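Side-chain contacts in protection of telomeres protein poz1 (Schizosaccharomyces pombe, PDB 5WE0), which binds telomeric DNA and negatively regulates telomerase and telomere length: residues A[63-68]-A[89-94]; A[98-103]-A[143-148]. One frame throughout, in Å; residues are numbered along the deposited sequence.

Interaction 1 (A[63-68]-A[89-94]); sequences YCFNLS and ILWEYS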
loop_
_atom_site.group_PDB
_atom_site.type_symbol
_atom_site.label_atom_id
_atom_site.label_comp_id
_atom_site.label_asym_id
_atom_site.label_seq_id
_atom_site.Cartn_x
_atom_site.Cartn_y
_atom_site.Cartn_z
ATOM N N TYR A 63 -5.836 -4.657 -2.596
ATOM C CA TYR A 63 -7.115 -4.153 -3.091
ATOM C C TYR A 63 -6.954 -2.751 -3.672
ATOM O O TYR A 63 -7.325 -2.495 -4.821
ATOM C CB TYR A 63 -8.139 -4.161 -1.945
ATOM C CG TYR A 63 -9.563 -3.736 -2.320
ATOM C CD1 TYR A 63 -10.206 -4.270 -3.433
ATOM C CD2 TYR A 63 -10.265 -2.815 -1.541
ATOM C CE1 TYR A 63 -11.505 -3.880 -3.768
ATOM C CE2 TYR A 63 -11.558 -2.431 -1.867
ATOM C CZ TYR A 63 -12.167 -2.969 -2.975
ATOM O OH TYR A 63 -13.438 -2.596 -3.296
ATOM N N CYS A 64 -6.303 -1.863 -2.915
ATOM C CA CYS A 64 -6.111 -0.472 -3.327
ATOM C C CYS A 64 -5.437 -0.354 -4.695
ATOM O O CYS A 64 -5.845 0.461 -5.533
ATOM C CB CYS A 64 -5.282 0.240 -2.265
ATOM S SG CYS A 64 -4.927 1.942 -2.642
ATOM N N PHE A 65 -4.368 -1.110 -4.923
ATOM C CA PHE A 65 -3.636 -1.021 -6.178
ATOM C C PHE A 65 -4.032 -2.121 -7.148
ATOM O O PHE A 65 -3.407 -2.254 -8.207
ATOM C CB PHE A 65 -2.117 -1.028 -5.925
ATOM C CG PHE A 65 -1.654 0.185 -5.182
ATOM C CD1 PHE A 65 -1.571 1.409 -5.823
ATOM C CD2 PHE A 65 -1.371 0.118 -3.831
ATOM C CE1 PHE A 65 -1.194 2.544 -5.132
ATOM C CE2 PHE A 65 -0.975 1.245 -3.139
ATOM C CZ PHE A 65 -0.896 2.463 -3.790
ATOM N N ASN A 66 -5.066 -2.900 -6.816
ATOM C CA ASN A 66 -5.645 -3.863 -7.747
ATOM C C ASN A 66 -4.577 -4.846 -8.239
ATOM O O ASN A 66 -4.463 -5.142 -9.432
ATOM C CB ASN A 66 -6.318 -3.111 -8.906
ATOM C CG ASN A 66 -7.568 -3.828 -9.453
ATOM O OD1 ASN A 66 -8.029 -4.823 -8.897
ATOM N ND2 ASN A 66 -8.126 -3.294 -10.532
ATOM N N LEU A 67 -3.768 -5.345 -7.293
ATOM C CA LEU A 67 -2.623 -6.188 -7.644
ATOM C C LEU A 67 -3.032 -7.504 -8.304
ATOM O O LEU A 67 -2.182 -8.156 -8.921
ATOM C CB LEU A 67 -1.746 -6.462 -6.409
ATOM C CG LEU A 67 -1.085 -5.203 -5.838
ATOM C CD1 LEU A 67 -0.083 -5.551 -4.716
ATOM C CD2 LEU A 67 -0.411 -4.417 -6.953
ATOM N N SER A 68 -4.302 -7.917 -8.170
ATOM C CA SER A 68 -4.795 -9.120 -8.846
ATOM C C SER A 68 -4.742 -9.022 -10.364
ATOM O O SER A 68 -4.761 -10.067 -11.027
ATOM C CB SER A 68 -6.243 -9.402 -8.459
ATOM O OG SER A 68 -6.268 -10.053 -7.217
ATOM N N ILE A 89 -7.130 2.488 -10.141
ATOM C CA ILE A 89 -6.560 3.008 -8.907
ATOM C C ILE A 89 -7.136 4.393 -8.666
ATOM O O ILE A 89 -7.193 5.221 -9.585
ATOM C CB ILE A 89 -5.020 3.037 -8.965
ATOM C CG1 ILE A 89 -4.468 1.620 -9.211
ATOM C CG2 ILE A 89 -4.450 3.646 -7.681
ATOM C CD1 ILE A 89 -3.042 1.587 -9.624
ATOM N N LEU A 90 -7.594 4.631 -7.438
ATOM C CA LEU A 90 -8.102 5.928 -7.007
ATOM C C LEU A 90 -6.926 6.764 -6.501
ATOM O O LEU A 90 -6.487 6.618 -5.356
ATOM C CB LEU A 90 -9.170 5.746 -5.931
ATOM C CG LEU A 90 -9.720 7.053 -5.330
ATOM C CD1 LEU A 90 -10.304 7.983 -6.422
ATOM C CD2 LEU A 90 -10.737 6.793 -4.234
ATOM N N TRP A 91 -6.398 7.637 -7.355
ATOM C CA TRP A 91 -5.334 8.545 -6.940
ATOM C C TRP A 91 -6.009 9.711 -6.236
ATOM O O TRP A 91 -6.396 10.712 -6.837
ATOM C CB TRP A 91 -4.491 8.987 -8.128
ATOM C CG TRP A 91 -3.798 7.830 -8.754
ATOM C CD1 TRP A 91 -4.176 7.167 -9.882
ATOM C CD2 TRP A 91 -2.608 7.175 -8.278
ATOM N NE1 TRP A 91 -3.294 6.149 -10.145
ATOM C CE2 TRP A 91 -2.324 6.130 -9.174
ATOM C CE3 TRP A 91 -1.753 7.382 -7.186
ATOM C CZ2 TRP A 91 -1.231 5.274 -9.003
ATOM C CZ3 TRP A 91 -0.665 6.553 -7.030
ATOM C CH2 TRP A 91 -0.417 5.502 -7.935
ATOM N N GLU A 92 -6.194 9.562 -4.942
ATOM C CA GLU A 92 -6.693 10.639 -4.113
ATOM C C GLU A 92 -5.677 10.791 -2.988
ATOM O O GLU A 92 -5.211 9.790 -2.430
ATOM C CB GLU A 92 -8.116 10.325 -3.591
ATOM C CG GLU A 92 -8.777 11.493 -2.842
ATOM C CD GLU A 92 -8.482 11.543 -1.342
ATOM O OE1 GLU A 92 -8.665 10.502 -0.658
ATOM O OE2 GLU A 92 -8.040 12.633 -0.852
ATOM N N TYR A 93 -5.299 12.037 -2.702
ATOM C CA TYR A 93 -4.175 12.321 -1.805
ATOM C C TYR A 93 -4.310 11.594 -0.471
ATOM O O TYR A 93 -3.365 10.944 -0.001
ATOM C CB TYR A 93 -4.074 13.832 -1.576
ATOM C CG TYR A 93 -3.461 14.170 -0.273
ATOM C CD1 TYR A 93 -2.102 13.875 -0.029
ATOM C CD2 TYR A 93 -4.229 14.738 0.756
ATOM C CE1 TYR A 93 -1.514 14.148 1.198
ATOM C CE2 TYR A 93 -3.646 15.014 1.998
ATOM C CZ TYR A 93 -2.282 14.714 2.207
ATOM O OH TYR A 93 -1.672 14.972 3.413
ATOM N N SER A 94 -5.483 11.703 0.158
ATOM C CA SER A 94 -5.667 11.156 1.495
ATOM C C SER A 94 -5.550 9.630 1.486
ATOM O O SER A 94 -4.841 9.047 2.317
ATOM C CB SER A 94 -7.016 11.607 2.049
ATOM O OG SER A 94 -7.229 11.090 3.348
HETATM O O HOH W 1 -7.273 2.658 -5.216
#
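The outer end of I89 meets the rim of the F65 ring: I89 CD1 lies 4.1 Å from F65 CD1 and close to the ring plane, which makes this an edge contact and not stacking on a face. I89 CG2 reaches the same ring carbon. With I89 CG1 anti to the carbonyl carbon (chi1 -59°), CG2 falls anti to the backbone N, and this methyl also sits 3.5 Å above the plane of the W91 ring, displaced toward its rim. I89 thus fills the angle between the two rings. The aromatic side chains cross at about a right angle, W91 CH2 standing 4.1 Å from F65 CE1. I89 CG2 also lies 4.1 Å from C64 O, while C64 SG covers one face of F65. Polar linkage between the segments passes through a water that donates to C64 O at 2.6 Å and accepts from L90 N at 3.0 Å. Cutting I89 back to an alanine would probably open a gap beside the F65 edge and leave the W91 face without the CG2 methyl that covers it. Helix 54-64 ends in a Schellman motif, N66 (phi 57°) as C-prime residue and N66 N bonded to Y63 O at 3.0 Å. E92 sits at the N-cap of helix 93-115, its OE2 accepting from S94 N at 2.9 Å (N-H...O 161°), from above the carboxylate plane. The contact therefore joins these two helix ends; W209 of helix 209-230 packs on F65 and I89 and edge-to-face with W91, while helix 130-157 places W151 against W91.

Interaction 2 (A[98-103]-A[143-148]); sequences NALERL and CAKAGI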
loop_
_atom_site.group_PDB
_atom_site.type_symbol
_atom_site.label_atom_id
_atom_site.label_comp_id
_atom_site.label_asym_id
_atom_site.label_seq_id
_atom_site.Cartn_x
_atom_site.Cartn_y
_atom_site.Cartn_z
ATOM N N ASN A 98 -2.508 7.281 3.139
ATOM C CA ASN A 98 -2.771 6.184 4.067
ATOM C C ASN A 98 -2.176 4.879 3.560
ATOM O O ASN A 98 -1.597 4.105 4.336
ATOM C CB ASN A 98 -4.270 6.015 4.288
ATOM C CG ASN A 98 -4.886 7.182 5.058
ATOM O OD1 ASN A 98 -4.183 7.983 5.661
ATOM N ND2 ASN A 98 -6.209 7.276 5.027
ATOM N N ALA A 99 -2.304 4.625 2.255
ATOM C CA ALA A 99 -1.728 3.418 1.679
ATOM C C ALA A 99 -0.215 3.373 1.886
ATOM O O ALA A 99 0.347 2.298 2.126
ATOM C CB ALA A 99 -2.078 3.338 0.193
ATOM N N LEU A 100 0.477 4.521 1.750
ATOM C CA LEU A 100 1.929 4.532 1.948
ATOM C C LEU A 100 2.291 4.276 3.399
ATOM O O LEU A 100 3.311 3.642 3.692
ATOM C CB LEU A 100 2.534 5.855 1.499
ATOM C CG LEU A 100 2.645 6.042 -0.017
ATOM C CD1 LEU A 100 2.858 7.523 -0.355
ATOM C CD2 LEU A 100 3.762 5.159 -0.546
ATOM N N GLU A 101 1.480 4.781 4.315
ATOM C CA GLU A 101 1.729 4.498 5.709
ATOM C C GLU A 101 1.527 3.015 5.995
ATOM O O GLU A 101 2.314 2.410 6.727
ATOM C CB GLU A 101 0.835 5.380 6.575
ATOM C CG GLU A 101 1.102 5.228 8.044
ATOM C CD GLU A 101 0.470 6.333 8.872
ATOM O OE1 GLU A 101 0.457 6.215 10.124
ATOM O OE2 GLU A 101 0.011 7.336 8.275
ATOM N N ARG A 102 0.517 2.429 5.360
ATOM C CA ARG A 102 0.235 1.010 5.511
ATOM C C ARG A 102 1.393 0.195 4.939
ATOM O O ARG A 102 1.842 -0.771 5.555
ATOM C CB ARG A 102 -1.071 0.642 4.806
ATOM C CG ARG A 102 -2.322 1.053 5.566
ATOM C CD ARG A 102 -3.578 0.530 4.886
ATOM N NE ARG A 102 -4.643 1.529 4.862
ATOM C CZ ARG A 102 -5.288 1.960 5.940
ATOM N NH1 ARG A 102 -4.978 1.480 7.137
ATOM N NH2 ARG A 102 -6.243 2.872 5.824
ATOM N N LEU A 103 1.875 0.587 3.761
ATOM C CA LEU A 103 2.988 -0.114 3.137
ATOM C C LEU A 103 4.222 -0.050 4.026
ATOM O O LEU A 103 4.975 -1.025 4.161
ATOM C CB LEU A 103 3.287 0.499 1.781
ATOM C CG LEU A 103 4.170 -0.355 0.894
ATOM C CD1 LEU A 103 3.462 -1.661 0.532
ATOM C CD2 LEU A 103 4.554 0.450 -0.354
ATOM N N CYS A 143 11.557 0.745 -4.796
ATOM C CA CYS A 143 11.037 1.034 -6.129
ATOM C C CYS A 143 9.521 1.256 -6.088
ATOM O O CYS A 143 9.015 2.235 -6.649
ATOM C CB CYS A 143 11.416 -0.092 -7.097
ATOM S SG CYS A 143 10.979 0.222 -8.888
ATOM N N ALA A 144 8.779 0.354 -5.430
ATOM C CA ALA A 144 7.325 0.499 -5.342
ATOM C C ALA A 144 6.939 1.812 -4.677
ATOM O O ALA A 144 6.032 2.510 -5.142
ATOM C CB ALA A 144 6.711 -0.670 -4.574
ATOM N N LYS A 145 7.594 2.150 -3.564
ATOM C CA LYS A 145 7.233 3.367 -2.852
ATOM C C LYS A 145 7.472 4.607 -3.710
ATOM O O LYS A 145 6.633 5.518 -3.741
ATOM C CB LYS A 145 8.010 3.481 -1.553
ATOM C CG LYS A 145 7.654 4.708 -0.746
ATOM C CD LYS A 145 8.571 4.849 0.428
ATOM C CE LYS A 145 8.223 6.084 1.236
ATOM N NZ LYS A 145 9.195 6.209 2.362
ATOM N N ALA A 146 8.617 4.667 -4.400
ATOM C CA ALA A 146 8.910 5.825 -5.241
ATOM C C ALA A 146 7.920 5.930 -6.395
ATOM O O ALA A 146 7.522 7.036 -6.785
ATOM C CB ALA A 146 10.336 5.746 -5.777
ATOM N N GLY A 147 7.512 4.788 -6.955
ATOM C CA GLY A 147 6.529 4.817 -8.023
ATOM C C GLY A 147 5.181 5.352 -7.574
ATOM O O GLY A 147 4.542 6.118 -8.289
ATOM N N ILE A 148 4.720 4.926 -6.395
ATOM C CA ILE A 148 3.446 5.393 -5.866
ATOM C C ILE A 148 3.480 6.903 -5.641
ATOM O O ILE A 148 2.544 7.630 -6.032
ATOM C CB ILE A 148 3.101 4.631 -4.569
ATOM C CG1 ILE A 148 2.830 3.139 -4.862
ATOM C CG2 ILE A 148 1.935 5.291 -3.834
ATOM C CD1 ILE A 148 2.908 2.216 -3.630
#
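L103, which meets I148 across the helix pair, is held in its own helix by the bond from L103 N to A99 O, 2.8 Å long; the contact itself is built from apolar atoms. I148 divides its two branches between two leucines one turn apart. Its CG2 lies 3.8 Å from L100 CD2, and its CD1 lies 4.1 Å from L103 CD2. With I148 CG1 anti to the carbonyl carbon (chi1 -67°), CG2 is turned to L100 and the CG1-CD1 arm to L103. L100 and I148 lie alongside, pointing opposite ways, whereas L103 meets I148 at a slant. L100 CD2 is shared, since K145 CG also approaches it at 3.9 Å. K145 runs fully extended from there, nearly perpendicular to L100, so that its aliphatic root joins the packing while NZ is carried well beyond the leucine. W174 of helix 164-174 touches both L100 and K145 and so covers that flank; Y219 of helix 209-230 packs on L103. The two segment axes approach to 11.2 Å and run at 172° to each other. Such a nearly antiparallel helix pair, with leucine and isoleucine filling a buried interface, is a building unit of an all-helical fold, here in a chain without strands, and is consistent with a TRFH-like helical domain, as in other shelterin proteins.

Overall arrangement
From the N terminus, helix 54-64 ends within interaction 1, which closes the non-helical connection, with residues 72-85 not modelled, that leads to 89-94. The chain then enters helix 93-115, and its next turns supply 98-103 to interaction 2, which closes a second, longer excursion through the rest of that helix, past the unmodelled 117-126, and into helix 130-157. The two closures follow in series, neither enclosing nor crossing the other. They nevertheless abut, their centres about 10 Å apart: F65 CZ packs 3.8 Å from I148 CD1, and C64 SG lies 4.3 Å from A99 CB. Together they unite helices 54-64, 93-115 and 130-157, while the C113–C231 disulfide links helix 93-115 to the chain just beyond helix 209-230.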